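Local coordinates for proteasome activator protein PA26 (Trypanosoma brucei, PDB 1YAR), which probably docks on the end of the 20S proteasome as a PA28-family (11S) activator and opens the gate to its degradation chamber, at residues E43-A48 with Q78-L83; E51-I56 with I192-M197; Q72-L77 with Y149-Y154; T144-Y149 with E201-H206. All blocks are in the same frame, centred on the assembly; numbering follows the deposited sequence. Where two conformers were deposited one is given.

Contact 1 of 4, residues E43-A48 with Q78-L83; sequences EGIAKA and QRYQDL
Arg79 reaches out from helix 71-99 and lies along one turn of helix 24-57, the two antiparallel helices of the bundle meeting here at 162°. Its CG stands anti to the backbone N (chi1 -167°), and the chain stays extended beyond it, sliding past Ile45, which points the opposite way. From CB outward, CG rests 3.7 Å from Ile45 CG1, CD passes the same methylene, and NE keeps to it as well. The guanidinium then settles flat on bare backbone: Ile45 N lies 4.0 Å above its plane, over the centre, while NH2 comes 3.8 Å from Gly44 CA. Gly44 has no side chain, so the group can sit this low; NH1 reaches 4.0 Å from Ala48 CB. Beyond CG1, the same branch of Ile45 ends in CD1, 3.7 Å from Leu83 CB. The Ile45 and Tyr80 side chains cross at about a right angle, with Ile45 CG2 4.1 Å from Tyr80 CB. The charge of Arg79 is met beyond this contact, through a salt bridge from NE to Glu41 on helix 24-57. Apolar packing by Ile45 is thus joined to a methylene chain whose charged tip is anchored on the same helix it packs against.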
loop_
_atom_site.group_PDB
_atom_site.type_symbol
_atom_site.label_atom_id
_atom_site.label_comp_id
_atom_site.label_asym_id
_atom_site.label_seq_id
_atom_site.Cartn_x
_atom_site.Cartn_y
_atom_site.Cartn_z
ATOM N N GLU O 43 -3.163 64.164 95.622
ATOM C CA GLU O 43 -2.492 63.455 96.722
ATOM C C GLU O 43 -2.445 64.289 98.008
ATOM O O GLU O 43 -2.655 63.767 99.103
ATOM C CB GLU O 43 -1.070 63.062 96.298
ATOM C CG GLU O 43 -0.478 61.889 97.062
ATOM C CD GLU O 43 1.046 61.847 97.028
ATOM O OE1 GLU O 43 1.667 62.557 96.203
ATOM O OE2 GLU O 43 1.634 61.096 97.839
ATOM N N GLY O 44 -2.169 65.581 97.858
ATOM C CA GLY O 44 -2.153 66.535 98.977
ATOM C C GLY O 44 -3.516 66.659 99.643
ATOM O O GLY O 44 -3.626 66.644 100.874
ATOM N N ILE O 45 -4.557 66.773 98.821
ATOM C CA ILE O 45 -5.936 66.856 99.308
ATOM C C ILE O 45 -6.319 65.577 100.040
ATOM O O ILE O 45 -6.917 65.651 101.117
ATOM C CB ILE O 45 -6.914 67.182 98.146
ATOM C CG1 ILE O 45 -6.532 68.534 97.529
ATOM C CG2 ILE O 45 -8.381 67.226 98.632
ATOM C CD1 ILE O 45 -7.128 68.811 96.153
ATOM N N ALA O 46 -5.977 64.424 99.466
ATOM C CA ALA O 46 -6.266 63.134 100.108
ATOM C C ALA O 46 -5.662 63.064 101.514
ATOM O O ALA O 46 -6.335 62.665 102.475
ATOM C CB ALA O 46 -5.765 61.981 99.251
ATOM N N LYS O 47 -4.401 63.478 101.639
ATOM C CA LYS O 47 -3.714 63.468 102.939
ATOM C C LYS O 47 -4.352 64.408 103.948
ATOM O O LYS O 47 -4.549 64.030 105.105
ATOM C CB LYS O 47 -2.218 63.755 102.780
ATOM C CG LYS O 47 -1.450 62.532 102.286
ATOM C CD LYS O 47 -0.021 62.873 101.858
ATOM C CE LYS O 47 0.589 61.761 101.006
ATOM N NZ LYS O 47 1.786 62.248 100.249
ATOM N N ALA O 48 -4.689 65.612 103.504
ATOM C CA ALA O 48 -5.354 66.598 104.348
ATOM C C ALA O 48 -6.765 66.133 104.747
ATOM O O ALA O 48 -7.221 66.409 105.860
ATOM C CB ALA O 48 -5.412 67.940 103.638
ATOM N N GLN O 78 -12.945 73.130 100.094
ATOM C CA GLN O 78 -12.637 74.237 99.197
ATOM C C GLN O 78 -11.475 73.892 98.279
ATOM O O GLN O 78 -11.494 74.214 97.090
ATOM C CB GLN O 78 -12.293 75.514 99.990
ATOM C CG GLN O 78 -11.930 76.699 99.104
ATOM C CD GLN O 78 -13.136 77.283 98.393
ATOM O OE1 GLN O 78 -13.884 78.070 98.984
ATOM N NE2 GLN O 78 -13.328 76.910 97.119
ATOM N N ARG O 79 -10.470 73.236 98.838
ATOM C CA ARG O 79 -9.276 72.853 98.095
ATOM C C ARG O 79 -9.633 71.823 97.012
ATOM O O ARG O 79 -9.099 71.867 95.898
ATOM C CB ARG O 79 -8.279 72.251 99.062
ATOM C CG ARG O 79 -6.886 72.075 98.516
ATOM C CD ARG O 79 -5.858 71.786 99.590
ATOM N NE ARG O 79 -4.610 71.329 98.985
ATOM C CZ ARG O 79 -3.647 70.716 99.654
ATOM N NH1 ARG O 79 -3.781 70.493 100.959
ATOM N NH2 ARG O 79 -2.551 70.337 99.018
ATOM N N TYR O 80 -10.527 70.893 97.358
ATOM C CA TYR O 80 -11.007 69.896 96.391
ATOM C C TYR O 80 -11.777 70.576 95.263
ATOM O O TYR O 80 -11.505 70.317 94.080
ATOM C CB TYR O 80 -11.819 68.782 97.072
ATOM C CG TYR O 80 -12.157 67.657 96.102
ATOM C CD1 TYR O 80 -11.142 66.922 95.495
ATOM C CD2 TYR O 80 -13.481 67.374 95.757
ATOM C CE1 TYR O 80 -11.432 65.900 94.588
ATOM C CE2 TYR O 80 -13.780 66.349 94.843
ATOM C CZ TYR O 80 -12.736 65.630 94.272
ATOM O OH TYR O 80 -12.989 64.632 93.363
ATOM N N GLN O 81 -12.703 71.475 95.620
ATOM C CA GLN O 81 -13.461 72.233 94.630
ATOM C C GLN O 81 -12.560 73.023 93.671
ATOM O O GLN O 81 -12.774 72.998 92.453
ATOM C CB GLN O 81 -14.507 73.129 95.304
ATOM C CG GLN O 81 -15.439 73.830 94.320
ATOM C CD GLN O 81 -16.654 74.445 94.994
ATOM O OE1 GLN O 81 -17.218 75.391 94.482
ATOM N NE2 GLN O 81 -17.060 73.898 96.147
ATOM N N ASP O 82 -11.535 73.705 94.203
ATOM C CA ASP O 82 -10.596 74.437 93.339
ATOM C C ASP O 82 -9.889 73.491 92.372
ATOM O O ASP O 82 -9.744 73.796 91.185
ATOM C CB ASP O 82 -9.558 75.222 94.167
ATOM C CG ASP O 82 -10.184 76.354 94.983
ATOM O OD1 ASP O 82 -11.308 76.819 94.645
ATOM O OD2 ASP O 82 -9.619 76.834 95.998
ATOM N N LEU O 83 -9.434 72.352 92.884
ATOM C CA LEU O 83 -8.798 71.361 92.039
ATOM C C LEU O 83 -9.762 70.892 90.921
ATOM O O LEU O 83 -9.378 70.822 89.744
ATOM C CB LEU O 83 -8.300 70.184 92.889
ATOM C CG LEU O 83 -7.509 69.012 92.286
ATOM C CD1 LEU O 83 -8.447 68.113 91.475
ATOM C CD2 LEU O 83 -6.328 69.468 91.441
#

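Contact 2 of 4, residues E51-I56 with I192-M197; sequences EAHGVI and IDADFM. Unlike the reference sequence in segment 51-56: Val55 (reference Thr).
Helices 24-57 and 183-226 run antiparallel here, their short segments 51-56 and 192-197 inclined at 158° with axes only 8.8 Å apart. They are the first and last long helices of the four-helix bundle that makes up a PA28-type subunit, and they come nearest at His53 and Ala194, whose CA atoms are 5.5 Å apart. Small residues permit this closeness: Ala52 and Ala194 each offer one methyl to the seam. Ile56 works into it with two branches. Its CG2, anti to the backbone N, touches the Ala194 methyl, while CD1 ends 3.4 Å from the backbone oxygen Asp193 O and also packs on Met197 CG, 3.8 Å away. Met197 sets out toward helix 24-57, then bends at chi2 and chi3 (-64° and 101°), so that SD lies along the Ala52 methyl, 3.7 Å from Ala52 CB. Of the Asp193 side chain only CB takes part; its carboxylate serves other partners, as OD2 hydrogen-bonds Tyr61 OH and OD1 forms a salt bridge with Arg158. On another side of the seam His53 swings its ring, CG anti to the backbone N, across to the opposite helix. The imidazole presents its edge there, CD2 lying 3.1 Å from Ala194 O. One corner further round the ring, a water in the imidazole plane bridges the helices, 2.9 Å from His53 NE2 and donating a hydrogen bond to Asp195 OD1 over the same distance.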
loop_
_atom_site.group_PDB
_atom_site.type_symbol
_atom_site.label_atom_id
_atom_site.label_comp_id
_atom_site.label_asym_id
_atom_site.label_seq_id
_atom_site.Cartn_x
_atom_site.Cartn_y
_atom_site.Cartn_z
ATOM N N GLU O 51 -6.288 63.367 107.469
ATOM C CA GLU O 51 -5.886 64.026 108.710
ATOM C C GLU O 51 -7.127 64.555 109.443
ATOM O O GLU O 51 -7.331 64.260 110.625
ATOM C CB GLU O 51 -4.879 65.144 108.384
ATOM C CG GLU O 51 -4.663 66.193 109.466
ATOM C CD GLU O 51 -3.582 67.190 109.079
ATOM O OE1 GLU O 51 -2.413 66.963 109.488
ATOM O OE2 GLU O 51 -3.887 68.181 108.353
ATOM N N ALA O 52 -7.960 65.308 108.721
ATOM C CA ALA O 52 -9.203 65.846 109.262
ATOM C C ALA O 52 -10.116 64.711 109.719
ATOM O O ALA O 52 -10.648 64.755 110.825
ATOM C CB ALA O 52 -9.890 66.721 108.229
ATOM N N HIS O 53 -10.267 63.676 108.887
ATOM C CA HIS O 53 -11.070 62.503 109.252
ATOM C C HIS O 53 -10.625 61.913 110.591
ATOM O O HIS O 53 -11.461 61.583 111.444
ATOM C CB HIS O 53 -10.978 61.426 108.160
ATOM C CG HIS O 53 -11.995 60.342 108.304
ATOM N ND1 HIS O 53 -11.675 59.068 108.719
ATOM C CD2 HIS O 53 -13.333 60.348 108.113
ATOM C CE1 HIS O 53 -12.773 58.333 108.768
ATOM N NE2 HIS O 53 -13.792 59.087 108.408
ATOM N N GLY O 54 -9.309 61.779 110.767
ATOM C CA GLY O 54 -8.728 61.236 112.003
ATOM C C GLY O 54 -9.121 62.055 113.219
ATOM O O GLY O 54 -9.456 61.502 114.264
ATOM N N VAL O 55 -9.096 63.375 113.063
ATOM C CA VAL O 55 -9.477 64.315 114.119
ATOM C C VAL O 55 -10.956 64.156 114.523
ATOM O O VAL O 55 -11.283 64.130 115.713
ATOM C CB VAL O 55 -9.141 65.784 113.717
ATOM C CG1 VAL O 55 -9.584 66.772 114.794
ATOM C CG2 VAL O 55 -7.649 65.933 113.474
ATOM N N ILE O 56 -11.843 64.038 113.537
ATOM C CA ILE O 56 -13.266 63.844 113.819
ATOM C C ILE O 56 -13.523 62.494 114.492
ATOM O O ILE O 56 -14.244 62.427 115.475
ATOM C CB ILE O 56 -14.109 63.968 112.537
ATOM C CG1 ILE O 56 -13.838 65.310 111.848
ATOM C CG2 ILE O 56 -15.594 63.807 112.857
ATOM C CD1 ILE O 56 -14.031 65.250 110.365
ATOM N N ILE O 192 -21.751 63.456 109.535
ATOM C CA ILE O 192 -21.660 64.332 108.377
ATOM C C ILE O 192 -20.225 64.858 108.244
ATOM O O ILE O 192 -19.637 64.781 107.161
ATOM C CB ILE O 192 -22.694 65.486 108.454
ATOM C CG1 ILE O 192 -24.094 64.964 108.163
ATOM C CG2 ILE O 192 -22.333 66.619 107.468
ATOM C CD1 ILE O 192 -25.206 65.884 108.649
ATOM N N ASP O 193 -19.648 65.368 109.343
ATOM C CA ASP O 193 -18.247 65.812 109.311
ATOM C C ASP O 193 -17.291 64.708 108.868
ATOM O O ASP O 193 -16.466 64.920 107.981
ATOM C CB ASP O 193 -17.798 66.383 110.650
ATOM C CG ASP O 193 -18.446 67.713 110.951
ATOM O OD1 ASP O 193 -19.160 68.269 110.077
ATOM O OD2 ASP O 193 -18.331 68.271 112.052
ATOM N N ALA O 194 -17.407 63.534 109.475
ATOM C CA ALA O 194 -16.548 62.418 109.105
ATOM C C ALA O 194 -16.771 61.982 107.649
ATOM O O ALA O 194 -15.808 61.777 106.913
ATOM C CB ALA O 194 -16.767 61.228 110.045
ATOM N N ASP O 195 -18.032 61.827 107.260
ATOM C CA ASP O 195 -18.347 61.253 105.950
ATOM C C ASP O 195 -17.919 62.156 104.807
ATOM O O ASP O 195 -17.571 61.660 103.743
ATOM C CB ASP O 195 -19.831 60.920 105.824
ATOM C CG ASP O 195 -20.186 59.582 106.456
ATOM O OD1 ASP O 195 -19.296 58.921 107.046
ATOM O OD2 ASP O 195 -21.346 59.107 106.413
ATOM N N PHE O 196 -17.955 63.476 105.010
ATOM C CA PHE O 196 -17.500 64.371 103.952
ATOM C C PHE O 196 -16.011 64.331 103.752
ATOM O O PHE O 196 -15.533 64.446 102.621
ATOM C CB PHE O 196 -18.066 65.798 104.084
ATOM C CG PHE O 196 -19.432 65.925 103.477
ATOM C CD1 PHE O 196 -20.561 65.543 104.192
ATOM C CD2 PHE O 196 -19.581 66.338 102.160
ATOM C CE1 PHE O 196 -21.835 65.612 103.620
ATOM C CE2 PHE O 196 -20.842 66.435 101.574
ATOM C CZ PHE O 196 -21.980 66.052 102.302
ATOM N N MET O 197 -15.275 64.106 104.841
ATOM C CA MET O 197 -13.840 63.900 104.712
ATOM C C MET O 197 -13.543 62.545 104.077
ATOM O O MET O 197 -12.669 62.449 103.221
ATOM C CB MET O 197 -13.121 64.091 106.049
ATOM C CG MET O 197 -13.249 65.496 106.615
ATOM S SD MET O 197 -12.466 66.765 105.578
ATOM C CE MET O 197 -13.844 67.482 104.705
HETATM O O HOH W 1 -16.596 58.419 107.957
#

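Contact 3 of 4, residues Q72-L77 with Y149-Y154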
loop_
_atom_site.group_PDB
_atom_site.type_symbol
_atom_site.label_atom_id
_atom_site.label_comp_id
_atom_site.label_asym_id
_atom_site.label_seq_id
_atom_site.Cartn_x
_atom_site.Cartn_y
_atom_site.Cartn_z
ATOM N N GLN O 72 -11.332 73.622 109.332
ATOM C CA GLN O 72 -10.447 72.629 108.742
ATOM C C GLN O 72 -11.172 71.834 107.636
ATOM O O GLN O 72 -10.597 71.563 106.583
ATOM C CB GLN O 72 -9.904 71.676 109.806
ATOM C CG GLN O 72 -8.812 70.732 109.278
ATOM C CD GLN O 72 -8.406 69.642 110.258
ATOM O OE1 GLN O 72 -9.017 69.484 111.315
ATOM N NE2 GLN O 72 -7.371 68.884 109.906
ATOM N N LEU O 73 -12.430 71.480 107.879
ATOM C CA LEU O 73 -13.185 70.683 106.904
ATOM C C LEU O 73 -13.581 71.549 105.715
ATOM O O LEU O 73 -13.482 71.119 104.564
ATOM C CB LEU O 73 -14.429 70.043 107.528
ATOM C CG LEU O 73 -14.437 69.271 108.851
ATOM C CD1 LEU O 73 -15.592 68.291 108.787
ATOM C CD2 LEU O 73 -13.158 68.547 109.197
ATOM N N LEU O 74 -14.024 72.771 106.003
ATOM C CA LEU O 74 -14.271 73.777 104.966
ATOM C C LEU O 74 -13.041 73.964 104.060
ATOM O O LEU O 74 -13.175 73.987 102.836
ATOM C CB LEU O 74 -14.690 75.134 105.575
ATOM C CG LEU O 74 -15.836 75.164 106.592
ATOM C CD1 LEU O 74 -15.956 76.534 107.272
ATOM C CD2 LEU O 74 -17.160 74.749 105.938
ATOM N N GLY O 75 -11.850 74.066 104.659
ATOM C CA GLY O 75 -10.608 74.223 103.889
ATOM C C GLY O 75 -10.335 73.050 102.953
ATOM O O GLY O 75 -9.977 73.249 101.784
ATOM N N VAL O 76 -10.519 71.831 103.457
ATOM C CA VAL O 76 -10.321 70.627 102.639
ATOM C C VAL O 76 -11.301 70.619 101.449
ATOM O O VAL O 76 -10.891 70.421 100.304
ATOM C CB VAL O 76 -10.416 69.308 103.474
ATOM C CG1 VAL O 76 -10.453 68.058 102.554
ATOM C CG2 VAL O 76 -9.233 69.193 104.465
ATOM N N LEU O 77 -12.584 70.835 101.734
ATOM C CA LEU O 77 -13.612 70.850 100.683
ATOM C C LEU O 77 -13.373 71.945 99.636
ATOM O O LEU O 77 -13.563 71.718 98.438
ATOM C CB LEU O 77 -15.028 70.921 101.274
ATOM C CG LEU O 77 -15.443 69.628 102.014
ATOM C CD1 LEU O 77 -16.440 69.876 103.119
ATOM C CD2 LEU O 77 -15.985 68.504 101.070
ATOM N N TYR O 149 -19.653 70.373 93.629
ATOM C CA TYR O 149 -20.353 71.290 94.528
ATOM C C TYR O 149 -20.449 70.690 95.924
ATOM O O TYR O 149 -21.487 70.714 96.560
ATOM C CB TYR O 149 -21.708 71.659 93.918
ATOM C CG TYR O 149 -21.562 71.945 92.436
ATOM C CD1 TYR O 149 -22.076 71.059 91.476
ATOM C CD2 TYR O 149 -20.846 73.056 91.997
ATOM C CE1 TYR O 149 -21.896 71.295 90.117
ATOM C CE2 TYR O 149 -20.664 73.314 90.638
ATOM C CZ TYR O 149 -21.197 72.431 89.706
ATOM O OH TYR O 149 -21.006 72.682 88.374
ATOM N N ALA O 150 -19.318 70.165 96.379
ATOM C CA ALA O 150 -19.220 69.369 97.609
ATOM C C ALA O 150 -19.347 70.259 98.842
ATOM O O ALA O 150 -19.909 69.848 99.862
ATOM C CB ALA O 150 -17.888 68.681 97.648
ATOM N N LEU O 151 -18.797 71.461 98.736
ATOM C CA LEU O 151 -18.886 72.444 99.808
ATOM C C LEU O 151 -20.339 72.826 100.072
ATOM O O LEU O 151 -20.779 72.813 101.210
ATOM C CB LEU O 151 -18.058 73.665 99.460
ATOM C CG LEU O 151 -17.568 74.620 100.537
ATOM C CD1 LEU O 151 -17.365 73.945 101.904
ATOM C CD2 LEU O 151 -16.278 75.250 100.023
ATOM N N ARG O 152 -21.083 73.135 99.017
ATOM C CA ARG O 152 -22.510 73.376 99.154
ATOM C C ARG O 152 -23.275 72.160 99.691
ATOM O O ARG O 152 -24.154 72.327 100.529
ATOM C CB ARG O 152 -23.125 73.887 97.849
ATOM C CG ARG O 152 -24.632 74.003 97.891
ATOM C CD ARG O 152 -25.162 75.395 97.596
ATOM N NE ARG O 152 -26.620 75.424 97.756
ATOM C CZ ARG O 152 -27.504 75.529 96.756
ATOM N NH1 ARG O 152 -27.103 75.662 95.490
ATOM N NH2 ARG O 152 -28.805 75.518 97.036
ATOM N N GLU O 153 -22.948 70.962 99.204
ATOM C CA GLU O 153 -23.533 69.710 99.718
ATOM C C GLU O 153 -23.315 69.595 101.235
ATOM O O GLU O 153 -24.252 69.330 101.976
ATOM C CB GLU O 153 -22.892 68.477 99.070
ATOM C CG GLU O 153 -23.099 68.245 97.571
ATOM C CD GLU O 153 -22.595 66.862 97.155
ATOM O OE1 GLU O 153 -22.731 65.914 97.986
ATOM O OE2 GLU O 153 -22.038 66.712 96.022
ATOM N N TYR O 154 -22.072 69.782 101.669
ATOM C CA TYR O 154 -21.705 69.687 103.092
ATOM C C TYR O 154 -22.457 70.709 103.949
ATOM O O TYR O 154 -23.085 70.340 104.941
ATOM C CB TYR O 154 -20.188 69.832 103.257
ATOM C CG TYR O 154 -19.689 69.981 104.685
ATOM C CD1 TYR O 154 -19.713 68.906 105.575
ATOM C CD2 TYR O 154 -19.152 71.202 105.130
ATOM C CE1 TYR O 154 -19.260 69.049 106.884
ATOM C CE2 TYR O 154 -18.688 71.357 106.432
ATOM C CZ TYR O 154 -18.729 70.282 107.295
ATOM O OH TYR O 154 -18.267 70.430 108.582
#
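Tyr154 extends its ring toward helix 71-99, and three leucines of that helix meet it at different points along its length, each crossing it at about a right angle. CG of the tyrosine is anti to the backbone N (chi1 170°), which carries the ring away from helix 150-166 and toward segment 72-77. Leu77 takes the root of the ring: its CD1 comes obliquely to 3.6 Å from Tyr154 CG and sits as close to CD2. Leu74 approaches further out, its CD2 lying in the ring plane at the edge, 3.8 Å from Tyr154 CE2. Leu73 holds the tip, its CD1 3.4 Å from Tyr154 OH. That hydroxyl is not left in a purely apolar setting, since it hydrogen-bonds Asp193 OD1 on helix 183-226. Leu77 also serves the first turn of helix 150-166, where its CD2 meets Ala150 CB at 3.9 Å. Leu151 turns its end inward from the flank and places CD1 between two leucines, 3.9 Å from Leu77 CB and 4.1 Å from Leu74 CD2; a chi2 of 28°, far from a staggered value, brings the methyl there. The result is an apolar seam with one hydroxyl at its end, between antiparallel segments at 149°. Helix 183-226 closes it from within the bundle: Phe196 stacks edge-to-face with Tyr154, and Met197 and Val200 pack on Leu77. Helix 24-57 adds Ala52 and Ile56 against Leu73, while Leu187 of a neighbouring subunit packs on Leu74.

Contact 4 of 4, residues T144-Y149 with E201-H206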
loop_
_atom_site.group_PDB
_atom_site.type_symbol
_atom_site.label_atom_id
_atom_site.label_comp_id
_atom_site.label_asym_id
_atom_site.label_seq_id
_atom_site.Cartn_x
_atom_site.Cartn_y
_atom_site.Cartn_z
ATOM N N THR O 144 -19.538 59.107 91.498
ATOM C CA THR O 144 -18.415 59.649 92.250
ATOM C C THR O 144 -18.864 59.853 93.713
ATOM O O THR O 144 -20.033 60.180 93.962
ATOM C CB THR O 144 -17.930 60.955 91.560
ATOM O OG1 THR O 144 -16.695 61.405 92.139
ATOM C CG2 THR O 144 -18.903 62.090 91.817
ATOM N N PRO O 145 -17.993 59.587 94.688
ATOM C CA PRO O 145 -18.375 59.757 96.099
ATOM C C PRO O 145 -18.817 61.186 96.439
ATOM O O PRO O 145 -19.687 61.386 97.294
ATOM C CB PRO O 145 -17.103 59.367 96.855
ATOM C CG PRO O 145 -16.436 58.405 95.917
ATOM C CD PRO O 145 -16.632 59.033 94.551
ATOM N N ILE O 146 -18.238 62.161 95.745
ATOM C CA ILE O 146 -18.580 63.550 95.951
ATOM C C ILE O 146 -18.224 64.342 94.698
ATOM O O ILE O 146 -17.181 64.106 94.086
ATOM C CB ILE O 146 -17.895 64.098 97.253
ATOM C CG1 ILE O 146 -18.691 65.257 97.831
ATOM C CG2 ILE O 146 -16.406 64.418 97.064
ATOM C CD1 ILE O 146 -18.161 65.714 99.217
ATOM N N GLY O 147 -19.096 65.253 94.306
ATOM C CA GLY O 147 -18.846 66.058 93.119
ATOM C C GLY O 147 -18.298 67.456 93.342
ATOM O O GLY O 147 -17.878 67.809 94.440
ATOM N N MET O 148 -18.362 68.265 92.291
ATOM C CA MET O 148 -17.799 69.622 92.256
ATOM C C MET O 148 -18.436 70.645 93.196
ATOM O O MET O 148 -17.848 71.697 93.480
ATOM C CB MET O 148 -17.914 70.171 90.842
ATOM C CG MET O 148 -16.845 69.688 89.924
ATOM S SD MET O 148 -16.768 70.748 88.497
ATOM C CE MET O 148 -15.886 72.144 89.203
ATOM N N TYR O 149 -19.653 70.373 93.629
ATOM C CA TYR O 149 -20.353 71.290 94.528
ATOM C C TYR O 149 -20.449 70.690 95.924
ATOM O O TYR O 149 -21.487 70.714 96.560
ATOM C CB TYR O 149 -21.708 71.659 93.918
ATOM C CG TYR O 149 -21.562 71.945 92.436
ATOM C CD1 TYR O 149 -22.076 71.059 91.476
ATOM C CD2 TYR O 149 -20.846 73.056 91.997
ATOM C CE1 TYR O 149 -21.896 71.295 90.117
ATOM C CE2 TYR O 149 -20.664 73.314 90.638
ATOM C CZ TYR O 149 -21.197 72.431 89.706
ATOM O OH TYR O 149 -21.006 72.682 88.374
ATOM N N GLU O 201 -11.554 61.702 100.527
ATOM C CA GLU O 201 -10.499 60.676 100.394
ATOM C C GLU O 201 -10.787 59.700 99.239
ATOM O O GLU O 201 -9.898 59.369 98.461
ATOM C CB GLU O 201 -10.312 59.840 101.661
ATOM C CG GLU O 201 -9.836 60.578 102.906
ATOM C CD GLU O 201 -9.768 59.644 104.114
ATOM O OE1 GLU O 201 -10.595 59.801 105.046
ATOM O OE2 GLU O 201 -8.916 58.723 104.114
ATOM N N LEU O 202 -12.029 59.231 99.170
ATOM C CA LEU O 202 -12.462 58.311 98.119
ATOM C C LEU O 202 -12.489 58.981 96.752
ATOM O O LEU O 202 -12.011 58.400 95.773
ATOM C CB LEU O 202 -13.845 57.756 98.445
ATOM C CG LEU O 202 -14.016 57.015 99.775
ATOM C CD1 LEU O 202 -15.501 56.742 99.989
ATOM C CD2 LEU O 202 -13.191 55.721 99.847
ATOM N N ALA O 203 -13.083 60.176 96.675
ATOM C CA ALA O 203 -13.164 60.899 95.404
ATOM C C ALA O 203 -11.785 61.242 94.838
ATOM O O ALA O 203 -11.588 61.137 93.628
ATOM C CB ALA O 203 -14.006 62.143 95.539
ATOM N N THR O 204 -10.832 61.647 95.689
ATOM C CA THR O 204 -9.466 61.924 95.190
ATOM C C THR O 204 -8.813 60.693 94.577
ATOM O O THR O 204 -8.174 60.795 93.518
ATOM C CB THR O 204 -8.516 62.529 96.259
ATOM O OG1 THR O 204 -8.559 61.747 97.449
ATOM C CG2 THR O 204 -8.968 63.948 96.671
ATOM N N THR O 205 -8.976 59.554 95.244
ATOM C CA THR O 205 -8.486 58.269 94.739
ATOM C C THR O 205 -9.092 57.962 93.360
ATOM O O THR O 205 -8.367 57.668 92.406
ATOM C CB THR O 205 -8.809 57.157 95.762
ATOM O OG1 THR O 205 -7.988 57.323 96.926
ATOM C CG2 THR O 205 -8.388 55.811 95.255
ATOM N N HIS O 206 -10.417 58.068 93.274
ATOM C CA HIS O 206 -11.209 57.759 92.073
ATOM C C HIS O 206 -10.852 58.727 90.943
ATOM O O HIS O 206 -10.726 58.334 89.780
ATOM C CB HIS O 206 -12.690 57.921 92.410
ATOM C CG HIS O 206 -13.629 57.368 91.378
ATOM N ND1 HIS O 206 -13.662 56.032 91.040
ATOM C CD2 HIS O 206 -14.619 57.961 90.663
ATOM C CE1 HIS O 206 -14.610 55.830 90.135
ATOM N NE2 HIS O 206 -15.204 56.983 89.886
#
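The non-helical link that leads into helix 150-166 packs its residues Thr144 to Ile146 on the last long helix of the bundle, with Pro145 and Ala203 as the nearest backbone pair, their CA atoms 5.4 Å apart. Pro145 lays its ring on the helix surface: CG sits 3.7 Å from Leu202 CB and 3.9 Å from Ala203 N, and CD turns toward the Ala203 methyl. Ile146 supplies the closest touch, CG2 to Ala203 CB at 3.6 Å. Its CG1 is anti to the backbone N (chi1 -154°), which leaves CG2 in the crowded position between N and the carbonyl carbon, while the longer branch runs off toward Phe196. Thr144 comes only loosely near His206, with OG1 4.3 Å from His206 CD2. Neither polar group depends on this approach: Thr144 OG1 hydrogen-bonds Thr130 O, and His206 ND1 is bonded to Glu92 of a neighbouring subunit. The same subunit also reaches the link itself, its Glu135 carboxylate accepting a hydrogen bond from Gly147 N. Small Ala203 allows the chain to lie close, as suits an interhelical connection packed against a helical bundle at a subunit interface.

In the fold
All four contacts lie within one helical bundle. Contacts 1 and 2 both use helix 24-57, contacts 1 and 3 share helix 71-99, and contacts 2 and 4 share helix 183-226. Contact 1 is partly buried and the one with an arginine laid along its seam; contacts 2, 3 and 4 are buried. Contact 3 is almost entirely hydrocarbon and aromatic, contact 2 adds a water bridge, and contact 4 sets a loop rather than a second helix on its partner. Leu73 of contact 3 packs on Ile56 and Asp193 of contact 2, whereas Tyr80 links contact 1 to Ala203 of contact 4. Each of the four also touches a neighbouring subunit.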